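Fatty Acyl-Adenylate Ligase (Escherichia coli, PDB 3PBK) belongs to the AMP-binding enzymes of the ANL superfamily and holds 5'-O-[(S)-(dodecanoyloxy)(hydroxy)phosphoryl]adenosine in a pocket of its chain. Local coordinates at residues Phe19-Val23 with Thr196-Val200; Gly35-Tyr39 with Thr82-Val87; Ala58-Ala62 with Phe91-Ala96; Arg191-Ile195 with Ala339-Leu343; Gly211-Arg215 with Phe347-Ala351. The contacts are given in a common frame with arbitrary orientation. Residues are numbered along the deposited sequence.

Interaction 1 (Phe19-Val23 with Thr196-Val200)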
# COMPACT_ATOMS: atom_id res chain seq x y z
N PHE A 19 -15.27 -5.02 17.69
CA PHE A 19 -16.06 -6.18 17.28
C PHE A 19 -15.27 -7.42 16.87
O PHE A 19 -14.10 -7.34 16.47
CB PHE A 19 -17.00 -5.77 16.15
CG PHE A 19 -17.56 -4.41 16.34
CD1 PHE A 19 -18.75 -4.24 17.02
CD2 PHE A 19 -16.88 -3.30 15.88
CE1 PHE A 19 -19.27 -2.99 17.21
CE2 PHE A 19 -17.39 -2.06 16.06
CZ PHE A 19 -18.59 -1.90 16.74
N PRO A 20 -15.94 -8.58 16.96
CA PRO A 20 -15.44 -9.90 16.57
C PRO A 20 -15.33 -10.05 15.06
O PRO A 20 -14.40 -10.68 14.56
CB PRO A 20 -16.53 -10.85 17.08
CG PRO A 20 -17.37 -10.04 18.03
CD PRO A 20 -17.29 -8.65 17.54
N THR A 21 -16.28 -9.45 14.34
CA THR A 21 -16.49 -9.76 12.94
C THR A 21 -16.84 -8.50 12.19
O THR A 21 -17.50 -7.63 12.74
CB THR A 21 -17.66 -10.73 12.81
OG1 THR A 21 -17.17 -12.08 12.87
CG2 THR A 21 -18.41 -10.51 11.51
N LEU A 22 -16.41 -8.40 10.94
CA LEU A 22 -16.68 -7.20 10.12
C LEU A 22 -18.17 -6.91 9.99
O LEU A 22 -18.58 -5.76 9.91
CB LEU A 22 -16.07 -7.34 8.72
CG LEU A 22 -14.60 -6.96 8.54
CD1 LEU A 22 -14.04 -7.55 7.26
CD2 LEU A 22 -14.45 -5.46 8.54
N VAL A 23 -18.97 -7.97 9.97
CA VAL A 23 -20.41 -7.82 9.92
C VAL A 23 -20.91 -7.22 11.23
O VAL A 23 -21.72 -6.29 11.23
CB VAL A 23 -21.10 -9.15 9.61
CG1 VAL A 23 -22.58 -9.08 9.97
CG2 VAL A 23 -20.89 -9.51 8.15
N THR A 196 -8.54 -13.48 8.11
CA THR A 196 -9.76 -13.90 8.81
C THR A 196 -10.44 -12.69 9.43
O THR A 196 -9.85 -11.62 9.54
CB THR A 196 -9.50 -14.97 9.90
OG1 THR A 196 -8.89 -14.39 11.06
CG2 THR A 196 -8.63 -16.09 9.36
N HIS A 197 -11.69 -12.85 9.84
CA HIS A 197 -12.35 -11.75 10.54
C HIS A 197 -11.55 -11.34 11.77
O HIS A 197 -11.38 -10.15 12.02
CB HIS A 197 -13.76 -12.13 10.94
CG HIS A 197 -14.74 -12.06 9.82
ND1 HIS A 197 -15.33 -10.88 9.42
CD2 HIS A 197 -15.24 -13.02 9.00
CE1 HIS A 197 -16.14 -11.12 8.41
NE2 HIS A 197 -16.11 -12.41 8.14
N ARG A 198 -11.05 -12.31 12.52
CA ARG A 198 -10.33 -12.02 13.75
C ARG A 198 -9.10 -11.17 13.50
O ARG A 198 -8.82 -10.22 14.24
CB ARG A 198 -9.91 -13.29 14.48
CG ARG A 198 -9.24 -12.99 15.81
CD ARG A 198 -8.48 -14.17 16.33
NE ARG A 198 -7.07 -14.13 15.97
CZ ARG A 198 -6.48 -14.92 15.07
NH1 ARG A 198 -7.19 -15.84 14.40
NH2 ARG A 198 -5.18 -14.79 14.83
N GLU A 199 -8.38 -11.51 12.44
CA GLU A 199 -7.16 -10.82 12.09
C GLU A 199 -7.42 -9.39 11.63
O GLU A 199 -6.82 -8.44 12.14
CB GLU A 199 -6.39 -11.62 11.05
CG GLU A 199 -5.88 -12.94 11.61
CD GLU A 199 -5.66 -14.03 10.57
OE1 GLU A 199 -5.63 -13.71 9.35
OE2 GLU A 199 -5.51 -15.20 10.96
N VAL A 200 -8.33 -9.21 10.68
CA VAL A 200 -8.60 -7.86 10.20
C VAL A 200 -9.16 -7.00 11.34
O VAL A 200 -8.97 -5.78 11.36
CB VAL A 200 -9.53 -7.83 8.97
CG1 VAL A 200 -10.97 -7.99 9.40
CG2 VAL A 200 -9.37 -6.54 8.19

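Interaction 2 (Gly35-Tyr39 with Thr82-Val87)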
# COMPACT_ATOMS: atom_id res chain seq x y z
N GLY A 35 -21.14 7.88 6.92
CA GLY A 35 -21.09 7.08 5.73
C GLY A 35 -19.97 7.54 4.83
O GLY A 35 -19.10 8.31 5.26
N MSE A 36 -20.00 7.08 3.59
CA MSE A 36 -18.99 7.44 2.62
C MSE A 36 -19.49 8.48 1.63
O MSE A 36 -20.67 8.55 1.32
CB MSE A 36 -18.55 6.20 1.87
CG MSE A 36 -17.70 5.29 2.68
SE MSE A 36 -18.31 3.47 2.45
CE MSE A 36 -16.74 2.50 3.12
N ASN A 37 -18.55 9.27 1.14
CA ASN A 37 -18.85 10.29 0.15
C ASN A 37 -17.85 10.27 -1.01
O ASN A 37 -16.66 10.52 -0.83
CB ASN A 37 -18.91 11.65 0.84
CG ASN A 37 -19.79 11.63 2.08
OD1 ASN A 37 -20.95 12.04 2.03
ND2 ASN A 37 -19.24 11.14 3.19
N PHE A 38 -18.35 9.93 -2.20
CA PHE A 38 -17.52 9.86 -3.39
C PHE A 38 -17.52 11.17 -4.16
O PHE A 38 -18.57 11.64 -4.60
CB PHE A 38 -18.02 8.74 -4.28
CG PHE A 38 -18.12 7.43 -3.57
CD1 PHE A 38 -17.07 6.53 -3.61
CD2 PHE A 38 -19.26 7.11 -2.85
CE1 PHE A 38 -17.15 5.31 -2.96
CE2 PHE A 38 -19.36 5.89 -2.20
CZ PHE A 38 -18.30 4.99 -2.25
N TYR A 39 -16.33 11.74 -4.34
CA TYR A 39 -16.20 13.04 -4.98
C TYR A 39 -15.56 12.93 -6.35
O TYR A 39 -14.68 12.09 -6.55
CB TYR A 39 -15.38 13.98 -4.10
CG TYR A 39 -16.17 14.59 -2.97
CD1 TYR A 39 -16.36 13.91 -1.78
CD2 TYR A 39 -16.74 15.85 -3.09
CE1 TYR A 39 -17.08 14.47 -0.74
CE2 TYR A 39 -17.47 16.41 -2.05
CZ TYR A 39 -17.63 15.72 -0.87
OH TYR A 39 -18.36 16.27 0.16
N THR A 82 -13.12 2.62 -6.91
CA THR A 82 -13.54 3.47 -5.81
C THR A 82 -15.01 3.90 -6.02
O THR A 82 -15.28 5.00 -6.49
CB THR A 82 -12.62 4.69 -5.65
OG1 THR A 82 -11.27 4.23 -5.47
CG2 THR A 82 -13.02 5.50 -4.45
N SER A 83 -15.93 3.02 -5.65
CA SER A 83 -17.34 3.22 -5.98
C SER A 83 -18.29 2.62 -4.98
O SER A 83 -18.07 1.51 -4.48
CB SER A 83 -17.64 2.63 -7.36
OG SER A 83 -17.50 1.22 -7.35
N SER A 84 -19.38 3.33 -4.71
CA SER A 84 -20.50 2.82 -3.92
C SER A 84 -20.85 1.38 -4.33
O SER A 84 -21.24 0.57 -3.50
CB SER A 84 -21.71 3.74 -4.09
OG SER A 84 -22.78 3.40 -3.22
N GLU A 85 -20.70 1.06 -5.61
CA GLU A 85 -20.99 -0.27 -6.14
C GLU A 85 -20.07 -1.32 -5.57
O GLU A 85 -20.50 -2.41 -5.20
CB GLU A 85 -20.80 -0.29 -7.65
CG GLU A 85 -21.88 0.42 -8.39
CD GLU A 85 -21.99 -0.09 -9.81
OE1 GLU A 85 -20.92 -0.19 -10.47
OE2 GLU A 85 -23.13 -0.41 -10.24
N PHE A 86 -18.78 -1.00 -5.53
CA PHE A 86 -17.79 -1.95 -5.06
C PHE A 86 -17.91 -2.20 -3.57
O PHE A 86 -17.77 -3.35 -3.11
CB PHE A 86 -16.39 -1.47 -5.35
CG PHE A 86 -15.36 -2.21 -4.57
CD1 PHE A 86 -14.94 -3.47 -4.97
CD2 PHE A 86 -14.85 -1.68 -3.39
CE1 PHE A 86 -14.00 -4.16 -4.24
CE2 PHE A 86 -13.91 -2.37 -2.65
CZ PHE A 86 -13.48 -3.61 -3.07
N VAL A 87 -18.15 -1.14 -2.80
CA VAL A 87 -18.31 -1.27 -1.36
C VAL A 87 -19.45 -2.23 -1.05
O VAL A 87 -19.26 -3.17 -0.27
CB VAL A 87 -18.58 0.09 -0.69
CG1 VAL A 87 -18.63 -0.07 0.83
CG2 VAL A 87 -17.51 1.09 -1.07

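Interaction 3 (Ala58-Ala62 with Phe91-Ala96)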
# COMPACT_ATOMS: atom_id res chain seq x y z
N ALA A 58 -25.94 -4.48 1.61
CA ALA A 58 -25.06 -5.62 1.85
C ALA A 58 -25.83 -6.91 2.17
O ALA A 58 -25.48 -7.98 1.67
CB ALA A 58 -24.05 -5.30 2.95
N GLU A 59 -26.87 -6.80 3.00
CA GLU A 59 -27.73 -7.95 3.33
C GLU A 59 -28.43 -8.49 2.08
O GLU A 59 -28.37 -9.69 1.80
CB GLU A 59 -28.79 -7.56 4.36
CG GLU A 59 -28.31 -7.53 5.79
CD GLU A 59 -29.30 -6.82 6.71
OE1 GLU A 59 -30.45 -6.56 6.28
OE2 GLU A 59 -28.92 -6.53 7.86
N ALA A 60 -29.09 -7.60 1.35
CA ALA A 60 -29.76 -7.98 0.11
C ALA A 60 -28.78 -8.64 -0.85
O ALA A 60 -29.03 -9.73 -1.37
CB ALA A 60 -30.39 -6.76 -0.55
N GLY A 61 -27.65 -7.98 -1.09
CA GLY A 61 -26.63 -8.50 -1.97
C GLY A 61 -26.17 -9.87 -1.51
O GLY A 61 -25.99 -10.78 -2.31
N ALA A 62 -26.00 -10.01 -0.20
CA ALA A 62 -25.62 -11.30 0.36
C ALA A 62 -26.60 -12.40 -0.09
O ALA A 62 -26.19 -13.52 -0.40
CB ALA A 62 -25.55 -11.21 1.88
N PHE A 91 -19.13 -6.00 1.11
CA PHE A 91 -19.84 -6.40 2.33
C PHE A 91 -20.94 -7.43 2.05
O PHE A 91 -21.23 -8.29 2.88
CB PHE A 91 -20.40 -5.18 3.06
CG PHE A 91 -19.38 -4.48 3.92
CD1 PHE A 91 -19.13 -4.92 5.21
CD2 PHE A 91 -18.65 -3.42 3.42
CE1 PHE A 91 -18.19 -4.30 6.00
CE2 PHE A 91 -17.71 -2.79 4.21
CZ PHE A 91 -17.48 -3.23 5.50
N ALA A 92 -21.54 -7.32 0.88
CA ALA A 92 -22.44 -8.35 0.42
C ALA A 92 -21.73 -9.69 0.53
O ALA A 92 -22.34 -10.70 0.84
CB ALA A 92 -22.86 -8.08 -1.01
N CYS A 93 -20.42 -9.69 0.29
CA CYS A 93 -19.66 -10.92 0.40
C CYS A 93 -19.53 -11.37 1.84
O CYS A 93 -19.71 -12.55 2.15
CB CYS A 93 -18.29 -10.76 -0.23
SG CYS A 93 -18.35 -11.00 -2.00
N GLN A 94 -19.22 -10.43 2.71
CA GLN A 94 -19.03 -10.71 4.13
C GLN A 94 -20.27 -11.35 4.72
O GLN A 94 -20.18 -12.36 5.42
CB GLN A 94 -18.69 -9.42 4.88
CG GLN A 94 -17.41 -8.75 4.42
CD GLN A 94 -16.24 -9.71 4.38
OE1 GLN A 94 -15.54 -9.78 3.39
NE2 GLN A 94 -16.04 -10.45 5.47
N TYR A 95 -21.43 -10.74 4.44
CA TYR A 95 -22.73 -11.17 4.97
C TYR A 95 -23.16 -12.52 4.43
O TYR A 95 -23.83 -13.29 5.11
CB TYR A 95 -23.80 -10.13 4.64
CG TYR A 95 -23.86 -8.99 5.62
CD1 TYR A 95 -22.81 -8.09 5.74
CD2 TYR A 95 -24.98 -8.81 6.42
CE1 TYR A 95 -22.87 -7.04 6.65
CE2 TYR A 95 -25.04 -7.76 7.33
CZ TYR A 95 -23.99 -6.88 7.43
OH TYR A 95 -24.06 -5.85 8.33
N ALA A 96 -22.78 -12.78 3.19
CA ALA A 96 -23.08 -14.04 2.54
C ALA A 96 -22.03 -15.09 2.88
O ALA A 96 -22.06 -16.20 2.37
CB ALA A 96 -23.17 -13.86 1.05

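Interaction 4 (Arg191-Ile195 with Ala339-Leu343). With 1ZZ (5'-O-[(S)-(dodecanoyloxy)(hydroxy)phosphoryl]adenosine), chain C.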
# COMPACT_ATOMS: atom_id res chain seq x y z
N ARG A 191 0.45 -14.64 -5.03
CA ARG A 191 0.27 -15.06 -3.65
C ARG A 191 -0.93 -14.37 -3.04
O ARG A 191 -1.12 -13.17 -3.21
CB ARG A 191 1.52 -14.76 -2.83
CG ARG A 191 2.65 -15.74 -3.02
CD ARG A 191 3.79 -15.43 -2.08
NE ARG A 191 4.12 -14.00 -2.11
CZ ARG A 191 5.14 -13.45 -1.45
NH1 ARG A 191 5.93 -14.22 -0.70
NH2 ARG A 191 5.37 -12.13 -1.53
N GLY A 192 -1.75 -15.12 -2.31
CA GLY A 192 -2.92 -14.55 -1.69
C GLY A 192 -2.85 -14.53 -0.17
O GLY A 192 -2.80 -15.58 0.46
N VAL A 193 -2.85 -13.33 0.42
CA VAL A 193 -2.83 -13.21 1.87
C VAL A 193 -4.22 -13.56 2.38
O VAL A 193 -5.20 -12.97 1.95
CB VAL A 193 -2.41 -11.78 2.33
CG1 VAL A 193 -2.45 -11.66 3.83
CG2 VAL A 193 -1.01 -11.46 1.85
N ILE A 194 -4.32 -14.56 3.26
CA ILE A 194 -5.61 -14.89 3.88
C ILE A 194 -5.83 -14.02 5.09
O ILE A 194 -5.00 -13.96 5.99
CB ILE A 194 -5.70 -16.37 4.34
CG1 ILE A 194 -5.68 -17.30 3.13
CG2 ILE A 194 -6.96 -16.58 5.16
CD1 ILE A 194 -5.40 -18.73 3.49
N ILE A 195 -6.96 -13.34 5.12
CA ILE A 195 -7.28 -12.50 6.26
C ILE A 195 -8.59 -12.98 6.88
O ILE A 195 -9.63 -12.92 6.23
CB ILE A 195 -7.34 -11.00 5.84
CG1 ILE A 195 -5.96 -10.51 5.39
CG2 ILE A 195 -7.82 -10.13 6.98
CD1 ILE A 195 -4.86 -10.72 6.42
N ALA A 339 0.65 -6.31 3.87
CA ALA A 339 -0.62 -6.99 3.71
C ALA A 339 -0.65 -8.20 4.61
O ALA A 339 -1.69 -8.55 5.17
CB ALA A 339 -0.84 -7.40 2.27
N GLU A 340 0.52 -8.82 4.76
CA GLU A 340 0.67 -10.05 5.52
C GLU A 340 0.35 -9.87 7.00
O GLU A 340 0.39 -10.82 7.77
CB GLU A 340 2.08 -10.63 5.35
CG GLU A 340 2.35 -11.29 3.98
CD GLU A 340 2.72 -10.29 2.89
OE1 GLU A 340 2.67 -9.07 3.14
OE2 GLU A 340 3.06 -10.74 1.76
N ASN A 341 0.03 -8.64 7.39
CA ASN A 341 -0.42 -8.34 8.74
C ASN A 341 -1.72 -7.54 8.65
O ASN A 341 -2.00 -6.71 9.50
CB ASN A 341 0.65 -7.53 9.48
CG ASN A 341 0.39 -7.43 10.99
OD1 ASN A 341 0.18 -6.34 11.53
ND2 ASN A 341 0.42 -8.57 11.68
N ALA A 342 -2.50 -7.82 7.60
CA ALA A 342 -3.69 -7.04 7.26
C ALA A 342 -3.33 -5.65 6.72
O ALA A 342 -3.63 -5.32 5.59
CB ALA A 342 -4.65 -6.94 8.45
N LEU A 343 -2.66 -4.84 7.53
CA LEU A 343 -2.25 -3.52 7.10
C LEU A 343 -1.13 -2.95 7.97
O LEU A 343 0.02 -2.86 7.52
CB LEU A 343 -3.45 -2.58 7.15
CG LEU A 343 -3.45 -1.36 6.24
CD1 LEU A 343 -4.07 -0.20 6.99
CD2 LEU A 343 -2.06 -1.00 5.78
P 1ZZ C . 1.65 -3.54 1.24
C1 1ZZ C . -7.28 5.43 9.02
N1 1ZZ C . 6.80 -0.66 3.35
O1 1ZZ C . 1.69 -0.36 2.24
C2 1ZZ C . -6.19 4.39 9.13
N2 1ZZ C . 5.84 0.81 4.71
O2 1ZZ C . 0.86 -2.54 2.29
C3 1ZZ C . -5.13 4.35 8.04
N3 1ZZ C . 9.16 0.27 3.64
O3 1ZZ C . 1.63 -5.10 1.56
C4 1ZZ C . -3.95 3.40 8.32
N4 1ZZ C . 9.30 2.10 5.07
O4 1ZZ C . 1.14 -3.42 -0.03
C5 1ZZ C . -2.61 3.52 7.59
N5 1ZZ C . 7.28 2.94 6.15
O5 1ZZ C . 3.19 -3.13 1.24
C6 1ZZ C . -1.88 2.20 7.54
O6 1ZZ C . 5.66 -2.14 2.06
C7 1ZZ C . -0.37 2.15 7.60
O7 1ZZ C . 8.84 -3.59 2.58
C8 1ZZ C . 0.31 1.00 6.89
O8 1ZZ C . 6.73 -5.05 3.84
C9 1ZZ C . 1.39 1.29 5.85
C10 1ZZ C . 1.37 0.60 4.50
C11 1ZZ C . 0.95 -0.77 4.22
C12 1ZZ C . 1.33 -1.27 2.90
C13 1ZZ C . 4.03 -3.96 1.99
C14 1ZZ C . 5.51 -3.57 2.08
C15 1ZZ C . 6.42 -3.82 3.30
C16 1ZZ C . 7.60 -3.02 2.91
C17 1ZZ C . 6.98 -1.77 2.39
C18 1ZZ C . 5.64 -0.28 3.89
C19 1ZZ C . 7.21 1.08 4.68
C20 1ZZ C . 7.80 0.23 3.87
C21 1ZZ C . 9.88 1.24 4.27
C22 1ZZ C . 7.91 2.02 5.28

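Interaction 5 (Gly211-Arg215 with Phe347-Ala351)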
# COMPACT_ATOMS: atom_id res chain seq x y z
N GLY A 211 -2.68 2.95 17.20
CA GLY A 211 -1.74 3.47 16.23
C GLY A 211 -2.05 4.90 15.83
O GLY A 211 -1.36 5.83 16.25
N ILE A 212 -3.08 5.07 15.03
CA ILE A 212 -3.49 6.40 14.63
C ILE A 212 -4.01 7.14 15.85
O ILE A 212 -3.70 8.31 16.06
CB ILE A 212 -4.59 6.36 13.55
CG1 ILE A 212 -4.05 5.79 12.23
CG2 ILE A 212 -5.20 7.75 13.34
CD1 ILE A 212 -3.54 6.83 11.26
N LYS A 213 -4.79 6.43 16.66
CA LYS A 213 -5.52 7.04 17.76
C LYS A 213 -6.56 8.03 17.23
O LYS A 213 -6.36 9.24 17.24
CB LYS A 213 -4.56 7.69 18.75
CG LYS A 213 -3.67 6.67 19.42
CD LYS A 213 -2.59 7.30 20.26
CE LYS A 213 -1.97 6.27 21.18
NZ LYS A 213 -0.77 6.81 21.86
N LEU A 214 -7.67 7.49 16.75
CA LEU A 214 -8.76 8.32 16.24
C LEU A 214 -9.57 8.88 17.39
O LEU A 214 -9.50 8.40 18.53
CB LEU A 214 -9.67 7.50 15.33
CG LEU A 214 -9.08 7.03 14.00
CD1 LEU A 214 -9.91 5.89 13.41
CD2 LEU A 214 -8.95 8.20 13.02
N ARG A 215 -10.36 9.90 17.08
CA ARG A 215 -11.18 10.58 18.08
C ARG A 215 -12.56 10.80 17.53
O ARG A 215 -12.77 10.74 16.32
CB ARG A 215 -10.55 11.92 18.43
CG ARG A 215 -9.12 11.79 18.87
CD ARG A 215 -8.42 13.11 18.86
NE ARG A 215 -7.13 13.03 19.54
CZ ARG A 215 -6.35 14.09 19.74
NH1 ARG A 215 -6.75 15.28 19.30
NH2 ARG A 215 -5.18 13.97 20.37
N PHE A 347 3.27 2.82 14.15
CA PHE A 347 2.97 4.21 13.87
C PHE A 347 3.91 5.05 14.71
O PHE A 347 4.22 4.69 15.84
CB PHE A 347 1.53 4.53 14.26
CG PHE A 347 0.49 3.77 13.48
CD1 PHE A 347 0.10 2.50 13.86
CD2 PHE A 347 -0.11 4.34 12.37
CE1 PHE A 347 -0.87 1.82 13.14
CE2 PHE A 347 -1.08 3.65 11.64
CZ PHE A 347 -1.46 2.39 12.03
N SER A 348 4.36 6.17 14.16
CA SER A 348 5.14 7.12 14.95
C SER A 348 4.24 7.70 16.04
O SER A 348 3.01 7.59 15.97
CB SER A 348 5.70 8.23 14.06
OG SER A 348 6.71 8.97 14.73
N ASP A 349 4.84 8.31 17.05
CA ASP A 349 4.08 8.81 18.18
C ASP A 349 3.05 9.85 17.75
O ASP A 349 3.13 10.42 16.65
CB ASP A 349 5.00 9.36 19.26
CG ASP A 349 5.80 8.27 19.98
OD1 ASP A 349 5.26 7.16 20.18
OD2 ASP A 349 6.97 8.54 20.36
N GLU A 350 2.07 10.08 18.62
CA GLU A 350 1.02 11.06 18.38
C GLU A 350 1.68 12.43 18.40
O GLU A 350 2.62 12.66 19.17
CB GLU A 350 -0.03 10.96 19.49
CG GLU A 350 -1.46 11.27 19.06
CD GLU A 350 -2.49 11.00 20.18
OE1 GLU A 350 -2.08 10.70 21.34
OE2 GLU A 350 -3.71 11.10 19.89
N ALA A 351 1.22 13.33 17.54
CA ALA A 351 1.78 14.69 17.43
C ALA A 351 3.32 14.76 17.40
O ALA A 351 3.93 15.63 18.04
CB ALA A 351 1.23 15.57 18.55
O HOH W 1 1.01 6.17 17.77
O HOH W 2 1.49 7.77 20.41

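Interaction 1 (Phe19-Val23 with Thr196-Val200)
Phe19 opens the segment without reaching Thr196-Val200; its ring instead meets that of Tyr28 in the helix that follows. The CA-CB bond of Pro20 points away, and the residue approaches through its carbonyl, Pro20 O lying 4.0 Å from His197 CB. At Thr21, the N-cap position of helix 22-29, the side chain makes no capping bond. Its methyl group is placed over one face of the His197 imidazole, a CH-pi contact with Thr21 CG2 4.1 Å from the ring centroid and 29° off the normal. Leu22, in the first turn of the helix, gives the key bond: Leu22 N donates to His197 ND1 at 3.1 Å with an angle of 163° at the hydrogen, the donor lying near the plane of the imidazole. The side chain of Leu22 adds an apolar contact, Leu22 CD1 to Val200 CG1 at 3.8 Å. Val23 faces sideways and goes on to Tyr95 of helix 84-95. The partner is the start of helix 197-211, set by a capping box in which Glu199 N donates to Thr196 OG1 and Thr196 N to Glu199 OE1, both at 3.2 Å. Two helix N-termini therefore meet, and a histidine from one satisfies a first-turn amide of the other. Since ND1 accepts this bond it carries no proton, and the imidazole combines in-plane polarity with an apolar face for the Thr21 methyl.

Interaction 2 (Gly35-Tyr39 with Thr82-Val87)
Phe38 lays its ring against the backbone at the start of helix 84-95: Ser84 N sits over one face, 3.2 Å from Phe38 CZ, and Phe38 CE1 comes within 3.6 Å of Ser83 C. Phe38 CE2 also touches Ser84 CB at 3.7 Å, while Phe38 CD1 lies 3.7 Å from Thr82 O. At the ring edge, near its plane, Val87 CG2 approaches Phe38 CZ at 4.2 Å. Ser83 is the N-cap of the helix: Phe86 N donates to Ser83 OG at 3.1 Å, and Val87 N bonds to Ser83 O at 3.1 Å. Strand 35-39 runs between strands 45-50 and 246-248 in the large mixed sheet of the AMP-binding domain, and the helix N-terminus packs on one face of it. Alternation along the strand sends Met36 and Phe38 toward the helix, with Asn37 and Tyr39 on the reverse face. Met36, modelled as selenomethionine, reaches Val87 with its selenium, Met36 SE to Val87 CG1 being 3.9 Å. Tyr248 of the adjacent strand meets the Phe38 ring, and Leu236 of helix 229-241 touches both Met36 and Val87.

Interaction 3 (Ala58-Ala62 with Phe91-Ala96)
Helices 51-67 and 84-95 cross here at -65°, the axes of the short segments approaching to 7.3 Å, near enough for backbone to meet backbone. Ala58 CA and Ala92 CA are 4.0 Å apart, and two CA-H...O contacts join the helices: Ala92 CA to Ala58 O at 3.3 Å and Ala62 CA to Ala92 O at 3.4 Å. Gly61 lies beside Ala92, where a beta carbon would collide with Ala92 CB. Along the crossing, Ala58 CB meets Phe91 CB at 3.7 Å, and Ala62 CB packs on Tyr95 CB at 3.4 Å and on Ala96 CB at 3.7 Å. The Tyr95 ring receives Ala58 CB over one face and Glu59 CG at 3.6 Å from Tyr95 CE2. Their polar ends turn to other partners, Tyr95 OH to Asp27 and Glu59 to Lys55. With no conventional hydrogen bond between the segments, the crossing rests on small residues, van der Waals contact and weak CA-H...O interactions.

Interaction 4 (Arg191-Ile195 with Ala339-Leu343)
Opposite charges come together here without pairing: Arg191 NH2 and Glu340 OE2 are 4.3 Å apart, the carboxylate oxygen lying over a face of the guanidinium, so no N-H points at it. Each group bonds to other partners, Arg191 NH2 to Ser184 O and Glu340 OE2 to Tyr424 OH and Ser184 OG. The rest of the contact is made by aliphatic side chains. Val193 and Ile195, alternate residues of strand 193-196, both face the loop 339-343. Val193 CG1 reaches Ala339 O at 3.5 Å, Val193 CG2 packs on Ala339 CB at 4.1 Å and on Glu340 CG at 4.0 Å, and Ile195 CD1 lies 3.9 Å from Ala342 N. Two sequence motifs of the ANL superfamily meet: Arg191 and Gly192 close the glycine-rich A3 motif, whereas Ala339 and Glu340 end A5. The opposite side of the loop faces the ligand. Ala339 N donates to O3 of 1ZZ, an oxygen on its phosphorus, at 2.8 Å, and Leu343 CD2 lies 3.3 Å from C8 of the acyl chain. Branched aliphatic side chains thus back a loop that spends a backbone amide on the phosphoryl group and a leucine on the chain, while the nearby charges add electrostatic attraction only.

Interaction 5 (Gly211-Arg215 with Phe347-Ala351)
Glu350 draws two basic side chains, but only one closely. Arg215 NH2 donates to Glu350 OE2 at 3.3 Å in a salt bridge, whereas Lys213 NZ stays 4.1 Å from Glu350 OE1, beyond salt-bridge range. The lysine ammonium instead donates to a water at 2.9 Å from Lys213 NZ, and the same water accepts from Glu350 N at 3.0 Å. A second water bridges two carbonyls, donating to Gly211 O at 2.8 Å and to Ser348 O at 3.0 Å. Further partners serve Arg215 N (Asp218), Lys213 O (Arg301) and Ser348 OG (Ser352). Beside these polar groups, the Phe347 ring takes Ile212 N and Gly211 C over one face, and Phe347 CE2 touches Ile212 CG1 at 3.7 Å. Ile212 also touches 1ZZ. The contact joins the end of helix 197-211, on the way to strand 220-222, to the exit of strand 344-347, with Met333 of the neighbouring strand 332-337 packing against both Ile212 and Phe347.

How the interactions relate
Helix 84-95 ties interactions 2 and 3, its N-terminus packing on the sheet and its C-terminal half crossing helix 51-67, with centres 16 Å apart. Interaction 3 touches interaction 1 where Val23 CG2 meets Tyr95 CD1 at 3.4 Å, and interaction 1 meets interaction 4 through Val200 CB and Ile195 CG2, 3.5 Å apart. Helix 197-211 begins in interaction 1 and leads to interaction 5; strand 344-347 similarly leads from interaction 4 to interaction 5, whose centres are 23 Å apart. The ligand is contacted by interaction 4 and by Ile212 of interaction 5, while the side chains of Val200, Met36 and Phe91 stay about 11, 12 and 14 Å from it.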